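Local atomic coordinates of phosphogluconate dehydrogenase NAD-binding putative C-terminal domain-containing protein (Sinorhizobium meliloti, PDB entry 4EZB), a protein that is of unknown function but may be an oxidoreductase, joining a Rossmann-like alpha/beta domain to a helical C-terminal region through which two subunits pack. Residues 204-209 against 243-248; 211-216 against 304-309; 221-226 against 300-305; 228-231 against 237-240. All blocks are in the same frame, centred on the assembly; numbering follows the deposited sequence.

Contact 1. Residues 204-209 against 243-248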
loop_
_atom_site.group_PDB
_atom_site.type_symbol
_atom_site.label_atom_id
_atom_site.label_comp_id
_atom_site.label_asym_id
_atom_site.label_seq_id
_atom_site.Cartn_x
_atom_site.Cartn_y
_atom_site.Cartn_z
ATOM N N GLY A 204 -5.163 -1.617 -1.452
ATOM C CA GLY A 204 -4.125 -0.674 -1.097
ATOM C C GLY A 204 -2.896 -1.003 -1.906
ATOM O O GLY A 204 -2.293 -0.128 -2.520
ATOM N N VAL A 205 -2.524 -2.272 -1.918
ATOM C CA VAL A 205 -1.407 -2.689 -2.734
ATOM C C VAL A 205 -1.570 -2.421 -4.230
ATOM O O VAL A 205 -0.608 -2.058 -4.922
ATOM C CB VAL A 205 -1.108 -4.192 -2.547
ATOM C CG1 VAL A 205 -0.231 -4.695 -3.677
ATOM C CG2 VAL A 205 -0.392 -4.416 -1.224
ATOM N N GLU A 206 -2.776 -2.670 -4.734
ATOM C CA GLU A 206 -3.095 -2.433 -6.125
ATOM C C GLU A 206 -2.955 -0.941 -6.450
ATOM O O GLU A 206 -2.387 -0.565 -7.475
ATOM C CB GLU A 206 -4.530 -2.910 -6.361
ATOM C CG GLU A 206 -5.183 -2.556 -7.689
ATOM C CD GLU A 206 -6.683 -2.923 -7.715
ATOM O OE1 GLU A 206 -7.205 -3.448 -6.709
ATOM O OE2 GLU A 206 -7.369 -2.675 -8.737
ATOM N N ALA A 207 -3.500 -0.105 -5.578
ATOM C CA ALA A 207 -3.394 1.352 -5.680
ATOM C C ALA A 207 -1.928 1.828 -5.611
ATOM O O ALA A 207 -1.528 2.709 -6.380
ATOM C CB ALA A 207 -4.193 2.000 -4.553
ATOM N N LEU A 208 -1.138 1.257 -4.692
ATOM C CA LEU A 208 0.292 1.630 -4.585
ATOM C C LEU A 208 1.045 1.299 -5.862
ATOM O O LEU A 208 1.844 2.094 -6.345
ATOM C CB LEU A 208 1.009 0.953 -3.403
ATOM C CG LEU A 208 0.650 1.336 -1.975
ATOM C CD1 LEU A 208 1.225 0.289 -0.996
ATOM C CD2 LEU A 208 1.161 2.751 -1.686
ATOM N N LEU A 209 0.790 0.121 -6.415
ATOM C CA LEU A 209 1.402 -0.217 -7.716
ATOM C C LEU A 209 0.980 0.772 -8.793
ATOM O O LEU A 209 1.792 1.177 -9.632
ATOM C CB LEU A 209 1.071 -1.645 -8.137
ATOM C CG LEU A 209 1.782 -2.718 -7.287
ATOM C CD1 LEU A 209 1.023 -4.032 -7.349
ATOM C CD2 LEU A 209 3.230 -2.958 -7.707
ATOM N N ASP A 243 0.943 -7.550 -12.837
ATOM C CA ASP A 243 0.150 -8.139 -13.911
ATOM C C ASP A 243 -1.249 -8.415 -13.369
ATOM O O ASP A 243 -2.234 -7.860 -13.861
ATOM C CB ASP A 243 0.785 -9.448 -14.403
ATOM C CG ASP A 243 1.926 -9.218 -15.390
ATOM O OD1 ASP A 243 2.013 -8.104 -15.955
ATOM O OD2 ASP A 243 2.734 -10.161 -15.600
ATOM N N TYR A 244 -1.311 -9.227 -12.311
ATOM C CA TYR A 244 -2.576 -9.676 -11.757
ATOM C C TYR A 244 -3.490 -8.544 -11.302
ATOM O O TYR A 244 -4.665 -8.526 -11.668
ATOM C CB TYR A 244 -2.361 -10.680 -10.610
ATOM C CG TYR A 244 -3.658 -11.241 -10.056
ATOM C CD1 TYR A 244 -4.397 -10.534 -9.094
ATOM C CD2 TYR A 244 -4.175 -12.458 -10.520
ATOM C CE1 TYR A 244 -5.595 -11.033 -8.594
ATOM C CE2 TYR A 244 -5.370 -12.969 -10.017
ATOM C CZ TYR A 244 -6.074 -12.250 -9.055
ATOM O OH TYR A 244 -7.267 -12.729 -8.554
ATOM N N TYR A 245 -2.972 -7.636 -10.474
ATOM C CA TYR A 245 -3.803 -6.590 -9.843
ATOM C C TYR A 245 -4.165 -5.400 -10.731
ATOM O O TYR A 245 -5.218 -4.767 -10.543
ATOM C CB TYR A 245 -3.187 -6.135 -8.505
ATOM C CG TYR A 245 -3.504 -7.165 -7.442
ATOM C CD1 TYR A 245 -4.761 -7.183 -6.825
ATOM C CD2 TYR A 245 -2.598 -8.162 -7.119
ATOM C CE1 TYR A 245 -5.087 -8.144 -5.888
ATOM C CE2 TYR A 245 -2.917 -9.141 -6.188
ATOM C CZ TYR A 245 -4.159 -9.132 -5.568
ATOM O OH TYR A 245 -4.485 -10.107 -4.641
ATOM N N LEU A 246 -3.287 -5.060 -11.669
ATOM C CA LEU A 246 -3.613 -4.045 -12.635
ATOM C C LEU A 246 -4.686 -4.578 -13.598
ATOM O O LEU A 246 -5.539 -3.819 -14.036
ATOM C CB LEU A 246 -2.354 -3.612 -13.395
ATOM C CG LEU A 246 -1.594 -2.332 -12.999
ATOM C CD1 LEU A 246 -1.838 -1.847 -11.583
ATOM C CD2 LEU A 246 -0.105 -2.499 -13.251
ATOM N N SER A 247 -4.674 -5.876 -13.908
ATOM C CA SER A 247 -5.724 -6.429 -14.775
ATOM C C SER A 247 -7.063 -6.458 -14.041
ATOM O O SER A 247 -8.121 -6.310 -14.652
ATOM C CB SER A 247 -5.355 -7.805 -15.297
ATOM O OG SER A 247 -5.561 -8.750 -14.287
ATOM N N ARG A 248 -7.002 -6.607 -12.724
ATOM C CA ARG A 248 -8.154 -6.444 -11.866
ATOM C C ARG A 248 -8.706 -5.004 -11.917
ATOM O O ARG A 248 -9.924 -4.807 -11.974
ATOM C CB ARG A 248 -7.773 -6.825 -10.426
ATOM C CG ARG A 248 -8.655 -7.890 -9.805
ATOM C CD ARG A 248 -8.505 -9.273 -10.436
ATOM N NE ARG A 248 -9.799 -9.964 -10.426
ATOM C CZ ARG A 248 -10.336 -10.578 -9.368
ATOM N NH1 ARG A 248 -9.687 -10.625 -8.204
ATOM N NH2 ARG A 248 -11.529 -11.155 -9.476
#
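Glu206 and Tyr245 face each other where helices 190-218 and 238-268 cross almost perpendicularly (95°), with segment axes 9.5 Å apart and the CA atoms of these two residues separated by 5.6 Å. Their beta carbons meet first: Glu206 CB lies 4.1 Å from Tyr245 CB, so the aliphatic base of the glutamate packs against the base of the tyrosine side chain. From there the glutamate runs extended, its CG set trans to its own amide nitrogen (chi1 170°), and it crosses the tyrosine at about a right angle. Glu206 CG rests 3.6 Å from Tyr245 O, and the carboxylate stays close to the same carbonyl, with Glu206 OE2 3.5 Å from Tyr245 O, before it nears the backbone of Arg248. Beside this pair, Leu246 reaches inward with one methyl, CD1, which stands 4.3 Å from Glu206 O. The Tyr245 ring lies beside Tyr244, whose CD1 is 3.5 Å from the ring plane, over its centre. Beyond the crossing, Tyr245 also packs on Thr232 of the second subunit, while Leu208 on the same helix as Glu206 meets Leu208 of that subunit. The carboxylate is buried, yet it has polar company on both oxygens: OE1 forms a salt bridge with Arg256, and OE2 is hydrogen-bonded to Thr249 OG1, which also bonds Tyr245 O. Van der Waals packing thus joins the two segments, with carbons also lying against carbonyl oxygens, and the buried charge is probably made tolerable by Arg256 and Thr249 farther along helix 238-268.

Contact 2. Residues 211-216 against 304-309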
loop_
_atom_site.group_PDB
_atom_site.type_symbol
_atom_site.label_atom_id
_atom_site.label_comp_id
_atom_site.label_asym_id
_atom_site.label_seq_id
_atom_site.Cartn_x
_atom_site.Cartn_y
_atom_site.Cartn_z
ATOM N N GLU A 211 0.143 3.942 -8.431
ATOM C CA GLU A 211 0.841 5.217 -8.174
ATOM C C GLU A 211 2.367 5.118 -8.451
ATOM O O GLU A 211 2.934 5.936 -9.163
ATOM C CB GLU A 211 0.531 5.769 -6.757
ATOM C CG GLU A 211 1.046 7.199 -6.541
ATOM C CD GLU A 211 0.377 7.984 -5.410
ATOM O OE1 GLU A 211 1.113 8.588 -4.587
ATOM O OE2 GLU A 211 -0.877 8.044 -5.349
ATOM N N ALA A 212 3.020 4.094 -7.918
ATOM C CA ALA A 212 4.458 3.924 -8.103
ATOM C C ALA A 212 4.820 3.689 -9.565
ATOM O O ALA A 212 5.723 4.334 -10.088
ATOM C CB ALA A 212 4.960 2.755 -7.272
ATOM N N LEU A 213 4.133 2.744 -10.201
ATOM C CA LEU A 213 4.493 2.289 -11.537
ATOM C C LEU A 213 4.253 3.306 -12.652
ATOM O O LEU A 213 5.056 3.409 -13.574
ATOM C CB LEU A 213 3.800 0.963 -11.877
ATOM C CG LEU A 213 4.266 -0.293 -11.137
ATOM C CD1 LEU A 213 3.828 -1.551 -11.888
ATOM C CD2 LEU A 213 5.773 -0.302 -10.945
ATOM N N SER A 214 3.147 4.047 -12.576
ATOM C CA SER A 214 2.859 5.038 -13.594
ATOM C C SER A 214 3.755 6.278 -13.444
ATOM O O SER A 214 4.021 6.985 -14.419
ATOM C CB SER A 214 1.380 5.412 -13.556
ATOM O OG SER A 214 1.073 6.039 -12.344
ATOM N N SER A 215 4.198 6.523 -12.214
ATOM C CA SER A 215 5.182 7.543 -11.882
ATOM C C SER A 215 6.506 7.154 -12.492
ATOM O O SER A 215 7.109 7.914 -13.273
ATOM C CB SER A 215 5.372 7.582 -10.364
ATOM O OG SER A 215 4.403 8.408 -9.766
ATOM N N ALA A 216 6.946 5.961 -12.103
ATOM C CA ALA A 216 8.155 5.363 -12.607
ATOM C C ALA A 216 8.203 5.416 -14.114
ATOM O O ALA A 216 9.269 5.682 -14.720
ATOM C CB ALA A 216 8.257 3.926 -12.131
ATOM N N GLY A 304 1.853 -3.713 -20.667
ATOM C CA GLY A 304 0.730 -3.114 -21.395
ATOM C C GLY A 304 0.034 -1.965 -20.686
ATOM O O GLY A 304 -0.089 -0.889 -21.259
ATOM N N PHE A 305 -0.413 -2.168 -19.437
ATOM C CA PHE A 305 -1.213 -1.140 -18.725
ATOM C C PHE A 305 -0.454 0.146 -18.342
ATOM O O PHE A 305 -1.006 1.270 -18.396
ATOM C CB PHE A 305 -1.859 -1.711 -17.441
ATOM C CG PHE A 305 -2.659 -2.974 -17.649
ATOM C CD1 PHE A 305 -3.813 -2.973 -18.418
ATOM C CD2 PHE A 305 -2.267 -4.161 -17.043
ATOM C CE1 PHE A 305 -4.548 -4.143 -18.599
ATOM C CE2 PHE A 305 -2.985 -5.332 -17.224
ATOM C CZ PHE A 305 -4.127 -5.324 -18.008
ATOM N N VAL A 306 0.789 -0.037 -17.900
ATOM C CA VAL A 306 1.533 1.039 -17.266
ATOM C C VAL A 306 1.754 2.215 -18.221
ATOM O O VAL A 306 1.522 3.367 -17.831
ATOM C CB VAL A 306 2.822 0.525 -16.556
ATOM C CG1 VAL A 306 3.700 1.679 -16.096
ATOM C CG2 VAL A 306 2.451 -0.300 -15.337
ATOM N N PRO A 307 2.155 1.947 -19.486
ATOM C CA PRO A 307 2.332 3.106 -20.392
ATOM C C PRO A 307 1.030 3.853 -20.639
ATOM O O PRO A 307 1.023 5.082 -20.815
ATOM C CB PRO A 307 2.871 2.477 -21.676
ATOM C CG PRO A 307 3.569 1.247 -21.194
ATOM C CD PRO A 307 2.740 0.722 -20.050
ATOM N N VAL A 308 -0.071 3.117 -20.607
ATOM C CA VAL A 308 -1.358 3.737 -20.797
ATOM C C VAL A 308 -1.695 4.627 -19.599
ATOM O O VAL A 308 -2.029 5.802 -19.795
ATOM C CB VAL A 308 -2.463 2.724 -21.149
ATOM C CG1 VAL A 308 -3.836 3.372 -21.023
ATOM C CG2 VAL A 308 -2.247 2.204 -22.563
ATOM N N LEU A 309 -1.581 4.081 -18.383
ATOM C CA LEU A 309 -1.770 4.837 -17.143
ATOM C C LEU A 309 -0.827 6.032 -17.033
ATOM O O LEU A 309 -1.253 7.128 -16.647
ATOM C CB LEU A 309 -1.503 3.948 -15.927
ATOM C CG LEU A 309 -2.556 2.947 -15.493
ATOM C CD1 LEU A 309 -2.027 2.163 -14.299
ATOM C CD2 LEU A 309 -3.857 3.674 -15.158
#
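Val306 turns CG1 trans to its amide nitrogen (chi1 171°) and CG2 trans to its carbonyl carbon, and this setting divides its two methyls between different parts of Leu213. CG1 lies against the backbone, 3.3 Å from Leu213 O, whereas CG2 nestles against the side chain, 3.9 Å from Leu213 CD1 and equally near Leu213 CB. The leucine and valine side chains cross at about a right angle. One residue on, Ser214 carries OG between its own backbone nitrogen and carbonyl carbon (chi1 65°), from where the hydroxyl bonds back to Ile210 O within its helix. The carbon side of the serine is what the other segment meets: Ser214 CB sits 4.0 Å from Leu309 CB. The small Ser214 suits a close approach, with segment axes 8.5 Å apart at an angle of 72° and 5.6 Å between the CA atoms of Ser214 and Val306. Replacing Val306 by an alanine would remove both gamma methyls and would probably open a gap beside Leu213 CD1 and over Leu213 O. Pro307, whose nitrogen makes no bond to the preceding turn, kinks helix 301-312 just past this valine. Around the crossing, Leu213 also packs on Ala242 of helix 238-268 and Leu309 on Ala287 and Ala290 of helix 275-291, while Ser214 touches Leu272 of the second subunit; the contact therefore joins the final helix to the core of a helical bundle.

Contact 3. Residues 221-226 against 300-305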
loop_
_atom_site.group_PDB
_atom_site.type_symbol
_atom_site.label_atom_id
_atom_site.label_comp_id
_atom_site.label_asym_id
_atom_site.label_seq_id
_atom_site.Cartn_x
_atom_site.Cartn_y
_atom_site.Cartn_z
ATOM N N VAL A 221 11.842 4.690 -15.449
ATOM C CA VAL A 221 12.576 3.774 -14.551
ATOM C C VAL A 221 11.701 2.619 -14.012
ATOM O O VAL A 221 11.911 2.145 -12.899
ATOM C CB VAL A 221 13.212 4.533 -13.336
ATOM C CG1 VAL A 221 14.256 5.553 -13.778
ATOM C CG2 VAL A 221 12.144 5.173 -12.448
ATOM N N THR A 222 10.726 2.169 -14.807
ATOM C CA THR A 222 9.725 1.187 -14.353
ATOM C C THR A 222 10.328 -0.134 -13.913
ATOM O O THR A 222 10.043 -0.601 -12.806
ATOM C CB THR A 222 8.648 0.929 -15.420
ATOM O OG1 THR A 222 8.063 2.178 -15.781
ATOM C CG2 THR A 222 7.544 0.023 -14.863
ATOM N N GLU A 223 11.154 -0.716 -14.787
ATOM C CA GLU A 223 11.835 -1.981 -14.525
ATOM C C GLU A 223 12.745 -1.872 -13.338
ATOM O O GLU A 223 12.868 -2.826 -12.552
ATOM C CB GLU A 223 12.637 -2.463 -15.752
ATOM C CG GLU A 223 11.781 -2.956 -16.914
ATOM C CD GLU A 223 10.763 -4.011 -16.501
ATOM O OE1 GLU A 223 11.127 -4.928 -15.731
ATOM O OE2 GLU A 223 9.596 -3.926 -16.937
ATOM N N ARG A 224 13.379 -0.711 -13.172
ATOM C CA ARG A 224 14.272 -0.541 -12.028
ATOM C C ARG A 224 13.533 -0.458 -10.717
ATOM O O ARG A 224 14.030 -0.953 -9.681
ATOM C CB ARG A 224 15.225 0.634 -12.201
ATOM C CG ARG A 224 16.404 0.249 -13.057
ATOM C CD ARG A 224 17.506 1.268 -12.946
ATOM N NE ARG A 224 18.321 1.240 -14.153
ATOM C CZ ARG A 224 19.491 0.620 -14.231
ATOM N NH1 ARG A 224 19.966 0.001 -13.161
ATOM N NH2 ARG A 224 20.183 0.620 -15.362
ATOM N N ILE A 225 12.359 0.171 -10.755
ATOM C CA ILE A 225 11.509 0.262 -9.584
ATOM C C ILE A 225 10.902 -1.105 -9.222
ATOM O O ILE A 225 10.707 -1.397 -8.068
ATOM C CB ILE A 225 10.383 1.290 -9.797
ATOM C CG1 ILE A 225 10.884 2.723 -9.584
ATOM C CG2 ILE A 225 9.220 1.011 -8.859
ATOM C CD1 ILE A 225 11.177 3.052 -8.128
ATOM N N LEU A 226 10.539 -1.905 -10.215
ATOM C CA LEU A 226 10.100 -3.276 -9.946
ATOM C C LEU A 226 11.227 -4.093 -9.315
ATOM O O LEU A 226 11.005 -4.816 -8.347
ATOM C CB LEU A 226 9.515 -3.935 -11.204
ATOM C CG LEU A 226 8.084 -3.442 -11.456
ATOM C CD1 LEU A 226 7.594 -3.621 -12.893
ATOM C CD2 LEU A 226 7.102 -4.071 -10.460
ATOM N N ASP A 300 -3.096 -8.234 -20.952
ATOM C CA ASP A 300 -1.967 -7.406 -21.420
ATOM C C ASP A 300 -0.771 -7.176 -20.471
ATOM O O ASP A 300 0.322 -6.776 -20.930
ATOM C CB ASP A 300 -2.475 -6.056 -21.944
ATOM C CG ASP A 300 -2.968 -6.135 -23.376
ATOM O OD1 ASP A 300 -2.414 -6.936 -24.153
ATOM O OD2 ASP A 300 -3.906 -5.390 -23.730
ATOM N N GLY A 301 -0.969 -7.412 -19.174
ATOM C CA GLY A 301 0.097 -7.231 -18.179
ATOM C C GLY A 301 0.452 -5.777 -17.903
ATOM O O GLY A 301 -0.082 -4.861 -18.557
ATOM N N TYR A 302 1.363 -5.563 -16.945
ATOM C CA TYR A 302 1.832 -4.209 -16.600
ATOM C C TYR A 302 2.588 -3.552 -17.765
ATOM O O TYR A 302 2.387 -2.359 -18.038
ATOM C CB TYR A 302 2.684 -4.205 -15.305
ATOM C CG TYR A 302 4.106 -4.698 -15.495
ATOM C CD1 TYR A 302 4.423 -6.038 -15.336
ATOM C CD2 TYR A 302 5.127 -3.813 -15.857
ATOM C CE1 TYR A 302 5.714 -6.488 -15.514
ATOM C CE2 TYR A 302 6.421 -4.253 -16.045
ATOM C CZ TYR A 302 6.714 -5.590 -15.872
ATOM O OH TYR A 302 8.012 -6.036 -16.053
ATOM N N ARG A 303 3.416 -4.324 -18.473
ATOM C CA ARG A 303 4.080 -3.816 -19.674
ATOM C C ARG A 303 3.063 -3.152 -20.596
ATOM O O ARG A 303 3.359 -2.124 -21.182
ATOM C CB ARG A 303 4.849 -4.912 -20.407
ATOM C CG ARG A 303 6.092 -5.355 -19.654
ATOM C CD ARG A 303 6.680 -6.621 -20.262
ATOM N NE ARG A 303 7.889 -7.082 -19.565
ATOM C CZ ARG A 303 7.915 -7.949 -18.544
ATOM N NH1 ARG A 303 6.786 -8.478 -18.057
ATOM N NH2 ARG A 303 9.082 -8.282 -17.989
ATOM N N GLY A 304 1.853 -3.713 -20.667
ATOM C CA GLY A 304 0.730 -3.114 -21.395
ATOM C C GLY A 304 0.034 -1.965 -20.686
ATOM O O GLY A 304 -0.089 -0.889 -21.259
ATOM N N PHE A 305 -0.413 -2.168 -19.437
ATOM C CA PHE A 305 -1.213 -1.140 -18.725
ATOM C C PHE A 305 -0.454 0.146 -18.342
ATOM O O PHE A 305 -1.006 1.270 -18.396
ATOM C CB PHE A 305 -1.859 -1.711 -17.441
ATOM C CG PHE A 305 -2.659 -2.974 -17.649
ATOM C CD1 PHE A 305 -3.813 -2.973 -18.418
ATOM C CD2 PHE A 305 -2.267 -4.161 -17.043
ATOM C CE1 PHE A 305 -4.548 -4.143 -18.599
ATOM C CE2 PHE A 305 -2.985 -5.332 -17.224
ATOM C CZ PHE A 305 -4.127 -5.324 -18.008
#
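Glu223 and Leu226, about one turn apart on helix 222-232, grip Tyr302 in a helix-helix packing within the C-terminal helical region. The two helical segments run at 139° to each other with axes 12.5 Å apart, a gap that long side chains bridge. Val221 is the N-cap residue of helix 222-232, and Thr222 follows with its hydroxyl bonded to Glu217. Glu223 bends at its second torsion (chi2 -52°), which carries its carboxylate to the edge of the tyrosine ring. There Tyr302 OH donates over 2.8 Å to Glu223 OE2, which accepts with its syn lone pair, on the side of OE1. The other oxygen, OE1, forms a salt bridge with Arg239, so each carboxylate oxygen has its own partner. Arg303 NE, 4.4 Å from Glu223 OE2, adds opposite charge nearby but directs no N-H at it. A phenylalanine in place of Tyr302 would keep the ring but remove the hydroxyl that bonds Glu223 OE2, and the carboxylate would probably be less firmly fixed. Leu226 and Tyr302 extend toward each other from opposite directions, and Leu226 CD1 lies over one ring face as a CH-pi contact, 3.9 Å from the Tyr302 ring centroid.

Contact 4. Residues 228-231 against 237-240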
loop_
_atom_site.group_PDB
_atom_site.type_symbol
_atom_site.label_atom_id
_atom_site.label_comp_id
_atom_site.label_asym_id
_atom_site.label_seq_id
_atom_site.Cartn_x
_atom_site.Cartn_y
_atom_site.Cartn_z
ATOM N N SER A 228 13.581 -2.854 -7.471
ATOM C CA SER A 228 13.848 -2.368 -6.134
ATOM C C SER A 228 12.772 -2.856 -5.164
ATOM O O SER A 228 13.096 -3.167 -4.007
ATOM C CB SER A 228 14.053 -0.845 -6.103
ATOM O OG SER A 228 12.835 -0.169 -5.914
ATOM N N VAL A 229 11.515 -2.970 -5.624
ATOM C CA VAL A 229 10.471 -3.631 -4.798
ATOM C C VAL A 229 10.771 -5.142 -4.644
ATOM O O VAL A 229 10.564 -5.723 -3.584
ATOM C CB VAL A 229 9.043 -3.480 -5.370
ATOM C CG1 VAL A 229 8.030 -3.773 -4.284
ATOM C CG2 VAL A 229 8.813 -2.053 -5.858
ATOM N N GLN A 230 11.235 -5.768 -5.717
ATOM C CA GLN A 230 11.626 -7.178 -5.673
ATOM C C GLN A 230 12.755 -7.428 -4.639
ATOM O O GLN A 230 12.690 -8.378 -3.862
ATOM C CB GLN A 230 12.029 -7.650 -7.066
ATOM C CG GLN A 230 12.160 -9.154 -7.204
ATOM C CD GLN A 230 10.860 -9.859 -6.936
ATOM O OE1 GLN A 230 9.872 -9.643 -7.638
ATOM N NE2 GLN A 230 10.842 -10.684 -5.900
ATOM N N GLU A 231 13.750 -6.546 -4.593
ATOM C CA GLU A 231 14.804 -6.633 -3.555
ATOM C C GLU A 231 14.347 -6.369 -2.102
ATOM O O GLU A 231 14.839 -6.999 -1.165
ATOM C CB GLU A 231 16.011 -5.768 -3.928
ATOM C CG GLU A 231 16.688 -6.222 -5.217
ATOM C CD GLU A 231 17.868 -5.355 -5.619
ATOM O OE1 GLU A 231 18.182 -5.294 -6.832
ATOM O OE2 GLU A 231 18.489 -4.732 -4.727
ATOM N N ASP A 237 6.832 -12.458 -6.326
ATOM C CA ASP A 237 7.197 -12.016 -7.682
ATOM C C ASP A 237 6.329 -10.803 -8.017
ATOM O O ASP A 237 5.121 -10.923 -8.262
ATOM C CB ASP A 237 7.010 -13.138 -8.710
ATOM C CG ASP A 237 7.408 -12.721 -10.120
ATOM O OD1 ASP A 237 7.050 -11.609 -10.571
ATOM O OD2 ASP A 237 8.072 -13.520 -10.804
ATOM N N TRP A 238 6.942 -9.627 -7.995
ATOM C CA TRP A 238 6.172 -8.385 -8.046
ATOM C C TRP A 238 5.634 -8.056 -9.420
ATOM O O TRP A 238 4.693 -7.263 -9.567
ATOM C CB TRP A 238 6.990 -7.239 -7.460
ATOM C CG TRP A 238 7.003 -7.377 -5.985
ATOM C CD1 TRP A 238 7.880 -8.121 -5.228
ATOM C CD2 TRP A 238 6.059 -6.821 -5.078
ATOM N NE1 TRP A 238 7.543 -8.034 -3.900
ATOM C CE2 TRP A 238 6.428 -7.246 -3.776
ATOM C CE3 TRP A 238 4.936 -5.995 -5.234
ATOM C CZ2 TRP A 238 5.712 -6.858 -2.620
ATOM C CZ3 TRP A 238 4.216 -5.617 -4.089
ATOM C CH2 TRP A 238 4.618 -6.042 -2.800
ATOM N N ARG A 239 6.217 -8.668 -10.434
ATOM C CA ARG A 239 5.723 -8.482 -11.788
ATOM C C ARG A 239 4.416 -9.265 -11.980
ATOM O O ARG A 239 3.456 -8.726 -12.529
ATOM C CB ARG A 239 6.810 -8.821 -12.822
ATOM C CG ARG A 239 7.896 -7.740 -12.860
ATOM C CD ARG A 239 9.104 -8.177 -13.666
ATOM N NE ARG A 239 10.057 -7.090 -13.888
ATOM C CZ ARG A 239 11.008 -6.726 -13.029
ATOM N NH1 ARG A 239 11.133 -7.328 -11.853
ATOM N NH2 ARG A 239 11.822 -5.728 -13.336
ATOM N N ASP A 240 4.372 -10.504 -11.484
ATOM C CA ASP A 240 3.120 -11.267 -11.381
ATOM C C ASP A 240 2.085 -10.509 -10.563
ATOM O O ASP A 240 0.924 -10.455 -10.936
ATOM C CB ASP A 240 3.346 -12.625 -10.731
ATOM C CG ASP A 240 4.190 -13.554 -11.582
ATOM O OD1 ASP A 240 4.391 -13.302 -12.794
ATOM O OD2 ASP A 240 4.658 -14.562 -11.020
#
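The indole of Trp238 receives Val229 on one face and the amide of Gln230 at an edge, in a helix-loop-helix packing of helices 222-232 and 238-268, with Asp237 as N-cap of the second. Val229 CG1 stands over the six-membered ring as a CH-pi contact, 3.8 Å from its centroid and only 14° off the ring normal, and the same methyl is 3.7 Å from Trp238 CD2, at the fusion of the two rings. Gln230 comes to the pyrrole rim, its OE1 near the ring plane and 3.5 Å from Trp238 CD1. The glutamine chain bends at its second torsion (chi2 62°), and this turn brings OE1 to the start of the next helix. There Trp238 N donates to Gln230 OE1 at 3.0 Å in an almost straight bond (173°) that lies in the plane of the amide carbonyl. Further bonds hold the connection together: Gln230 NE2 reaches Leu236 O, and Trp238 NE1 reaches Phe233 O. Val229 and Trp238 also pack on Met201 of the second subunit. The negative charge of Asp237 probably interacts favourably with the positive end of the helix dipole. With Gln230 taking the amide of Trp238, the aspartate serves the two that follow: Arg239 N bonds weakly, and Asp240 N meets Asp237 OD1 at 3.0 Å from above the carboxylate plane.

Overall arrangement
Four helices are joined in a closed circuit: helix 190-218 takes part in contacts 1 and 2, helix 222-232 in contacts 3 and 4, helix 238-268 in contacts 1 and 4, and helix 301-312 in contacts 2 and 3. Contacts 2 and 3, which share Gly304 and Phe305, have centres about 7 Å apart, whereas those of contacts 2 and 4 are about 15 Å apart. Along the chain contact 4 is nested inside the loops closed by the other three. Contacts 3 and 4 touch, their centres about 10 Å apart. All four touch the second subunit, so this helical region, distinct from the mixed sheet, builds the bundle core and takes part in the contact between subunits.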